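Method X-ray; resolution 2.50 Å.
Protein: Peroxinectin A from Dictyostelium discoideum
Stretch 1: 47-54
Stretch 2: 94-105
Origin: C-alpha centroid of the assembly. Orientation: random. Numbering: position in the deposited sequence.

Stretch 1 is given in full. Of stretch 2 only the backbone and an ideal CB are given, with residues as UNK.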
ATOM      1  N   PRO A  47     -19.457 -15.107  -7.462  1.00 61.90           N
ATOM      2  CA  PRO A  47     -19.134 -14.274  -6.297  1.00 61.10           C
ATOM      3  C   PRO A  47     -17.636 -14.232  -6.028  1.00 59.93           C
ATOM      4  O   PRO A  47     -16.859 -15.047  -6.530  1.00 58.48           O
ATOM      5  CB  PRO A  47     -19.886 -14.956  -5.148  1.00 62.33           C
ATOM      6  CG  PRO A  47     -20.951 -15.757  -5.808  1.00 62.55           C
ATOM      7  CD  PRO A  47     -20.380 -16.199  -7.116  1.00 60.51           C
ATOM      8  N   SER A  48     -17.238 -13.259  -5.203  1.00 62.07           N
ATOM      9  CA  SER A  48     -15.817 -13.024  -4.947  1.00 60.63           C
ATOM     10  C   SER A  48     -15.149 -14.258  -4.349  1.00 59.45           C
ATOM     11  O   SER A  48     -14.088 -14.689  -4.814  1.00 58.22           O
ATOM     12  CB  SER A  48     -15.646 -11.819  -4.021  1.00 59.22           C
ATOM     13  OG  SER A  48     -16.231 -10.657  -4.583  1.00 58.35           O
ATOM     14  N   ARG A  49     -15.759 -14.845  -3.317  1.00 59.51           N
ATOM     15  CA  ARG A  49     -15.135 -15.982  -2.648  1.00 60.34           C
ATOM     16  C   ARG A  49     -14.996 -17.179  -3.581  1.00 61.47           C
ATOM     17  O   ARG A  49     -14.079 -17.991  -3.414  1.00 60.67           O
ATOM     18  CB  ARG A  49     -15.940 -16.360  -1.403  1.00 60.94           C
ATOM     19  CG  ARG A  49     -15.438 -17.600  -0.669  1.00 61.61           C
ATOM     20  CD  ARG A  49     -13.967 -17.505  -0.287  1.00 59.77           C
ATOM     21  NE  ARG A  49     -13.537 -18.685   0.459  1.00 60.64           N
ATOM     22  CZ  ARG A  49     -12.273 -18.974   0.757  1.00 60.51           C
ATOM     23  NH1 ARG A  49     -11.287 -18.174   0.373  1.00 61.03           N
ATOM     24  NH2 ARG A  49     -11.994 -20.076   1.440  1.00 61.91           N
ATOM     25  N   ALA A  50     -15.892 -17.310  -4.560  1.00 62.31           N
ATOM     26  CA  ALA A  50     -15.749 -18.374  -5.547  1.00 61.57           C
ATOM     27  C   ALA A  50     -14.545 -18.117  -6.444  1.00 58.82           C
ATOM     28  O   ALA A  50     -13.700 -18.998  -6.635  1.00 58.33           O
ATOM     29  CB  ALA A  50     -17.028 -18.499  -6.375  1.00 61.29           C
ATOM     30  N   ILE A  51     -14.446 -16.906  -6.998  1.00 58.36           N
ATOM     31  CA  ILE A  51     -13.282 -16.555  -7.805  1.00 59.94           C
ATOM     32  C   ILE A  51     -12.003 -16.740  -7.000  1.00 59.56           C
ATOM     33  O   ILE A  51     -10.965 -17.131  -7.548  1.00 58.69           O
ATOM     34  CB  ILE A  51     -13.405 -15.111  -8.332  1.00 59.07           C
ATOM     35  CG1 ILE A  51     -14.656 -14.945  -9.202  1.00 60.38           C
ATOM     36  CG2 ILE A  51     -12.160 -14.719  -9.113  1.00 58.94           C
ATOM     37  CD1 ILE A  51     -14.642 -15.741 -10.498  1.00 60.03           C
ATOM     38  N   SER A  52     -12.053 -16.460  -5.696  1.00 58.37           N
ATOM     39  CA  SER A  52     -10.880 -16.653  -4.849  1.00 59.11           C
ATOM     40  C   SER A  52     -10.469 -18.119  -4.816  1.00 58.83           C
ATOM     41  O   SER A  52      -9.293 -18.452  -5.001  1.00 58.23           O
ATOM     42  CB  SER A  52     -11.168 -16.142  -3.437  1.00 59.58           C
ATOM     43  OG  SER A  52     -10.058 -16.345  -2.581  1.00 58.24           O
ATOM     44  N   ASN A  53     -11.430 -19.015  -4.585  1.00 59.14           N
ATOM     45  CA  ASN A  53     -11.113 -20.436  -4.511  1.00 61.00           C
ATOM     46  C   ASN A  53     -10.655 -20.977  -5.860  1.00 60.01           C
ATOM     47  O   ASN A  53      -9.754 -21.821  -5.922  1.00 59.65           O
ATOM     48  CB  ASN A  53     -12.326 -21.218  -4.007  1.00 60.20           C
ATOM     49  CG  ASN A  53     -12.618 -20.959  -2.544  1.00 61.10           C
ATOM     50  OD1 ASN A  53     -11.705 -20.876  -1.722  1.00 62.62           O
ATOM     51  ND2 ASN A  53     -13.895 -20.823  -2.210  1.00 60.92           N
ATOM     52  N   ILE A  54     -11.258 -20.505  -6.952  1.00 59.01           N
ATOM     53  CA  ILE A  54     -10.951 -21.067  -8.263  1.00 61.48           C
ATOM     54  C   ILE A  54      -9.578 -20.604  -8.737  1.00 59.00           C
ATOM     55  O   ILE A  54      -8.760 -21.409  -9.196  1.00 60.65           O
ATOM     56  CB  ILE A  54     -12.050 -20.699  -9.279  1.00 61.66           C
ATOM     57  CG1 ILE A  54     -13.360 -21.419  -8.934  1.00 60.93           C
ATOM     58  CG2 ILE A  54     -11.623 -21.063 -10.703  1.00 59.80           C
ATOM     59  CD1 ILE A  54     -14.578 -20.849  -9.629  1.00 59.71           C
ATOM     60  N   UNK A  94     -22.024  -7.764   2.292  1.00 62.53           N
ATOM     61  CA  UNK A  94     -21.247  -8.909   2.779  1.00 63.56           C
ATOM     62  C   UNK A  94     -20.717  -9.779   1.649  1.00 62.98           C
ATOM     63  O   UNK A  94     -21.239  -9.792   0.531  1.00 62.02           O
ATOM     64  CB  UNK A  94     -22.103  -9.761   3.718  1.00 63.56           C
ATOM     65  N   UNK A  95     -19.652 -10.509   1.961  1.00 63.55           N
ATOM     66  CA  UNK A  95     -19.057 -11.458   1.028  1.00 63.18           C
ATOM     67  C   UNK A  95     -19.724 -12.808   1.238  1.00 64.03           C
ATOM     68  O   UNK A  95     -19.622 -13.399   2.318  1.00 63.90           O
ATOM     69  CB  UNK A  95     -17.542 -11.555   1.217  1.00 63.18           C
ATOM     70  N   UNK A  96     -20.406 -13.295   0.205  1.00 64.55           N
ATOM     71  CA  UNK A  96     -21.104 -14.567   0.304  1.00 64.28           C
ATOM     72  C   UNK A  96     -20.108 -15.720   0.260  1.00 63.27           C
ATOM     73  O   UNK A  96     -19.192 -15.735  -0.568  1.00 61.23           O
ATOM     74  CB  UNK A  96     -22.134 -14.705  -0.819  1.00 64.28           C
ATOM     75  N   UNK A  97     -20.284 -16.678   1.162  1.00 63.98           N
ATOM     76  CA  UNK A  97     -19.467 -17.884   1.212  1.00 64.27           C
ATOM     77  C   UNK A  97     -20.216 -18.989   0.470  1.00 65.55           C
ATOM     78  O   UNK A  97     -21.361 -19.291   0.842  1.00 66.44           O
ATOM     79  CB  UNK A  97     -19.160 -18.292   2.654  1.00 64.27           C
ATOM     80  N   UNK A  98     -19.636 -19.598  -0.559  1.00 64.39           N
ATOM     81  CA  UNK A  98     -20.293 -20.745  -1.193  1.00 63.68           C
ATOM     82  C   UNK A  98     -20.611 -21.829  -0.173  1.00 64.55           C
ATOM     83  O   UNK A  98     -19.837 -22.085   0.749  1.00 64.75           O
ATOM     84  CB  UNK A  98     -19.413 -21.318  -2.306  1.00 63.68           C
ATOM     85  N   UNK A  99     -21.766 -22.468  -0.346  1.00 66.76           N
ATOM     86  CA  UNK A  99     -22.169 -23.521   0.573  1.00 67.74           C
ATOM     87  C   UNK A  99     -21.108 -24.614   0.611  1.00 67.98           C
ATOM     88  O   UNK A  99     -20.550 -24.997  -0.422  1.00 67.35           O
ATOM     89  CB  UNK A  99     -23.526 -24.102   0.169  1.00 67.74           C
ATOM     90  N   UNK A 100     -20.812 -25.097   1.820  1.00 68.25           N
ATOM     91  CA  UNK A 100     -19.855 -26.174   2.064  1.00 68.28           C
ATOM     92  C   UNK A 100     -18.404 -25.730   1.923  1.00 64.99           C
ATOM     93  O   UNK A 100     -17.510 -26.575   1.825  1.00 64.91           O
ATOM     94  CB  UNK A 100     -20.126 -27.333   1.102  1.00 68.28           C
ATOM     95  N   UNK A 101     -18.133 -24.429   1.914  1.00 66.14           N
ATOM     96  CA  UNK A 101     -16.753 -23.972   1.838  1.00 64.82           C
ATOM     97  C   UNK A 101     -15.959 -24.534   3.011  1.00 64.83           C
ATOM     98  O   UNK A 101     -16.339 -24.363   4.173  1.00 65.03           O
ATOM     99  CB  UNK A 101     -16.686 -22.444   1.824  1.00 64.82           C
ATOM    100  N   UNK A 102     -14.856 -25.219   2.701  1.00 64.33           N
ATOM    101  CA  UNK A 102     -14.078 -25.895   3.734  1.00 64.86           C
ATOM    102  C   UNK A 102     -13.457 -24.924   4.731  1.00 64.58           C
ATOM    103  O   UNK A 102     -13.167 -25.324   5.862  1.00 64.34           O
ATOM    104  CB  UNK A 102     -12.978 -26.739   3.087  1.00 64.86           C
ATOM    105  N   UNK A 103     -13.250 -23.664   4.348  1.00 63.92           N
ATOM    106  CA  UNK A 103     -12.619 -22.698   5.236  1.00 66.03           C
ATOM    107  C   UNK A 103     -13.612 -21.819   5.983  1.00 65.14           C
ATOM    108  O   UNK A 103     -13.271 -21.306   7.054  1.00 65.91           O
ATOM    109  CB  UNK A 103     -11.664 -21.813   4.433  1.00 66.03           C
ATOM    110  N   UNK A 104     -14.827 -21.634   5.455  1.00 62.92           N
ATOM    111  CA  UNK A 104     -15.781 -20.729   6.083  1.00 63.14           C
ATOM    112  C   UNK A 104     -17.196 -21.295   6.159  1.00 65.66           C
ATOM    113  O   UNK A 104     -18.112 -20.566   6.564  1.00 65.20           O
ATOM    114  CB  UNK A 104     -15.806 -19.403   5.320  1.00 63.14           C
ATOM    115  N   UNK A 105     -17.413 -22.560   5.793  1.00 65.31           N
ATOM    116  CA  UNK A 105     -18.745 -23.145   5.882  1.00 66.63           C
ATOM    117  C   UNK A 105     -18.682 -24.660   5.723  1.00 68.18           C
ATOM    118  O   UNK A 105     -19.352 -25.223   4.847  1.00 68.37           O
ATOM    119  CB  UNK A 105     -19.667 -22.539   4.822  1.00 66.63           C
TER

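Stretch 1 offers the first turns of a helix, with Arg 49 reaching out along stretch 2 and Asn 53 one turn further on. Position 94 has no atom of stretch 1 near its CB and little constrains it; it is Pro 94. At 95 the extended backbone sends CA-to-CB sideways, past the start of the helix. A branched or long apolar side chain could reach the helix, and Ile 95 does, its CG2 lying 4.3 Å from Arg 49 CB.

Position 96 also points sideways, its ideal CB 4.9 Å from Pro 47 CB, with open space beyond; many residues, polar ones included, would suit. It is Lys 96, whose end leads away. Its backbone does more: water 1 donates to Lys 96 O (2.8 Å from the water oxygen) and accepts from Arg 49 N (2.9 Å), linking the strand to the first turn of the helix. At 97 CA-to-CB points away, so stretch 1 hardly selects the side chain; the residue is Val 97.

Position 98 points toward the helix, where Ala 50 and the aliphatic part of Arg 49 present an apolar surface. A compact apolar residue would fit, and phi of -55° also admits proline. Pro 98 packs its CD 3.4 Å from Arg 49 CG, while its CG lies 4.4 Å from Ala 50 CB. It also opens a type II turn. Positions 99 and 100, out of reach, are Lys 99 and, despite a positive phi of 75° that favours glycine or asparagine, Cys 100, covalently bonded to a group elsewhere in the structure.

At 101 the ideal CB lies 5.1 Å from Arg 49 NE and 5.2 Å from Asn 53 ND2. Two donors, one charged, call for an acidic acceptor; aspartate or perhaps glutamate would serve. Asp 101 OD2 accepts from both, 3.0 Å from Arg 49 NE in a salt bridge and 3.0 Å from Asn 53 ND2. Its OD1 accepts from the backbone N of 103 at 2.7 Å, bracing the loop.

Position 102 is unconstrained by stretch 1; Gln 102 leads away. The ideal CB of 103 is already 3.5 Å from Arg 49 NH2, so an aromatic or polar residue is plausible; Tyr 103 brings CD1 to 3.5 Å from that NH2. From 104, CA-to-CB points toward the guanidinium, suiting a flat ring or an acid. Phe 104 places CE2 over one guanidinium face, 3.4 Å from Arg 49 NH2, which meets the ring at its edge. Position 105 is out of reach; Asp 105 OD2 accepts from Cys 100 N at 3.1 Å.

Stretch 2 94-105: PIKVPKCDQYFD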
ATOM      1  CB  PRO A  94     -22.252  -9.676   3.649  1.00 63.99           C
ATOM      2  CG  PRO A  94     -23.266  -8.655   4.045  1.00 63.94           C
ATOM      3  CD  PRO A  94     -23.372  -7.721   2.882  1.00 63.43           C
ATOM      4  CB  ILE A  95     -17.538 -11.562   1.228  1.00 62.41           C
ATOM      5  CG1 ILE A  95     -16.919 -10.168   1.161  1.00 62.36           C
ATOM      6  CG2 ILE A  95     -16.932 -12.508   0.193  1.00 61.36           C
ATOM      7  CD1 ILE A  95     -15.396 -10.138   1.131  1.00 61.44           C
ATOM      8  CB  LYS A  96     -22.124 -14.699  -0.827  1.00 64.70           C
ATOM      9  CG  LYS A  96     -23.350 -13.814  -0.661  1.00 65.22           C
ATOM     10  CD  LYS A  96     -24.382 -14.074  -1.750  1.00 65.44           C
ATOM     11  CE  LYS A  96     -25.667 -13.301  -1.492  1.00 65.82           C
ATOM     12  NZ  LYS A  96     -26.635 -13.422  -2.618  1.00 67.02           N
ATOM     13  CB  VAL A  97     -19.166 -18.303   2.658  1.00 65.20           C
ATOM     14  CG1 VAL A  97     -18.375 -19.608   2.691  1.00 64.12           C
ATOM     15  CG2 VAL A  97     -18.412 -17.196   3.380  1.00 64.70           C
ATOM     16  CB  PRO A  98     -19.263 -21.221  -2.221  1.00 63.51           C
ATOM     17  CG  PRO A  98     -18.458 -20.015  -2.528  1.00 63.87           C
ATOM     18  CD  PRO A  98     -18.395 -19.225  -1.259  1.00 62.96           C
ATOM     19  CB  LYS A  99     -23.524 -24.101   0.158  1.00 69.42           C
ATOM     20  CG  LYS A  99     -24.167 -24.996   1.213  1.00 69.68           C
ATOM     21  CD  LYS A  99     -25.563 -25.460   0.815  1.00 70.50           C
ATOM     22  CE  LYS A  99     -25.527 -26.509  -0.289  1.00 71.99           C
ATOM     23  NZ  LYS A  99     -26.865 -27.133  -0.525  1.00 71.24           N
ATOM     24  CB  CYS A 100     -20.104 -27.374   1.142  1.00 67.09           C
ATOM     25  SG  CYS A 100     -21.717 -28.141   1.323  1.00 72.08           S
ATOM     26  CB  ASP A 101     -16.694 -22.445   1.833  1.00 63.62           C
ATOM     27  CG  ASP A 101     -15.288 -21.914   1.586  1.00 64.14           C
ATOM     28  OD1 ASP A 101     -14.387 -22.181   2.410  1.00 62.64           O
ATOM     29  OD2 ASP A 101     -15.081 -21.236   0.556  1.00 62.20           O
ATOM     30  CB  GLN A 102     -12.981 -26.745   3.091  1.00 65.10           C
ATOM     31  CG  GLN A 102     -13.495 -27.826   2.152  1.00 65.11           C
ATOM     32  CD  GLN A 102     -14.429 -28.799   2.841  1.00 66.64           C
ATOM     33  OE1 GLN A 102     -14.237 -29.137   4.007  1.00 67.62           O
ATOM     34  NE2 GLN A 102     -15.454 -29.250   2.123  1.00 68.88           N
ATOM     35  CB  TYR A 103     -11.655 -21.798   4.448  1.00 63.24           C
ATOM     36  CG  TYR A 103     -10.525 -22.559   3.791  1.00 63.73           C
ATOM     37  CD1 TYR A 103     -10.672 -23.105   2.521  1.00 63.82           C
ATOM     38  CD2 TYR A 103      -9.314 -22.739   4.445  1.00 62.01           C
ATOM     39  CE1 TYR A 103      -9.643 -23.805   1.922  1.00 63.17           C
ATOM     40  CE2 TYR A 103      -8.282 -23.436   3.853  1.00 61.98           C
ATOM     41  CZ  TYR A 103      -8.450 -23.967   2.594  1.00 63.14           C
ATOM     42  OH  TYR A 103      -7.422 -24.662   2.005  1.00 64.92           O
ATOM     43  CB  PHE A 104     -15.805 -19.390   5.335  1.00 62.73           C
ATOM     44  CG  PHE A 104     -14.476 -18.689   5.305  1.00 62.46           C
ATOM     45  CD1 PHE A 104     -13.975 -18.076   6.442  1.00 62.57           C
ATOM     46  CD2 PHE A 104     -13.728 -18.640   4.140  1.00 61.39           C
ATOM     47  CE1 PHE A 104     -12.753 -17.428   6.418  1.00 61.01           C
ATOM     48  CE2 PHE A 104     -12.504 -17.996   4.110  1.00 62.21           C
ATOM     49  CZ  PHE A 104     -12.016 -17.387   5.252  1.00 60.80           C
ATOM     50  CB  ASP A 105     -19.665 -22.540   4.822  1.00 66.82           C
ATOM     51  CG  ASP A 105     -21.101 -23.006   4.963  1.00 68.58           C
ATOM     52  OD1 ASP A 105     -21.508 -23.335   6.096  1.00 68.99           O
ATOM     53  OD2 ASP A 105     -21.815 -23.061   3.940  1.00 68.20           O
TER
HETATM   54  O   HOH W   1     -18.285 -13.788  -2.398  1.00 42.10           O
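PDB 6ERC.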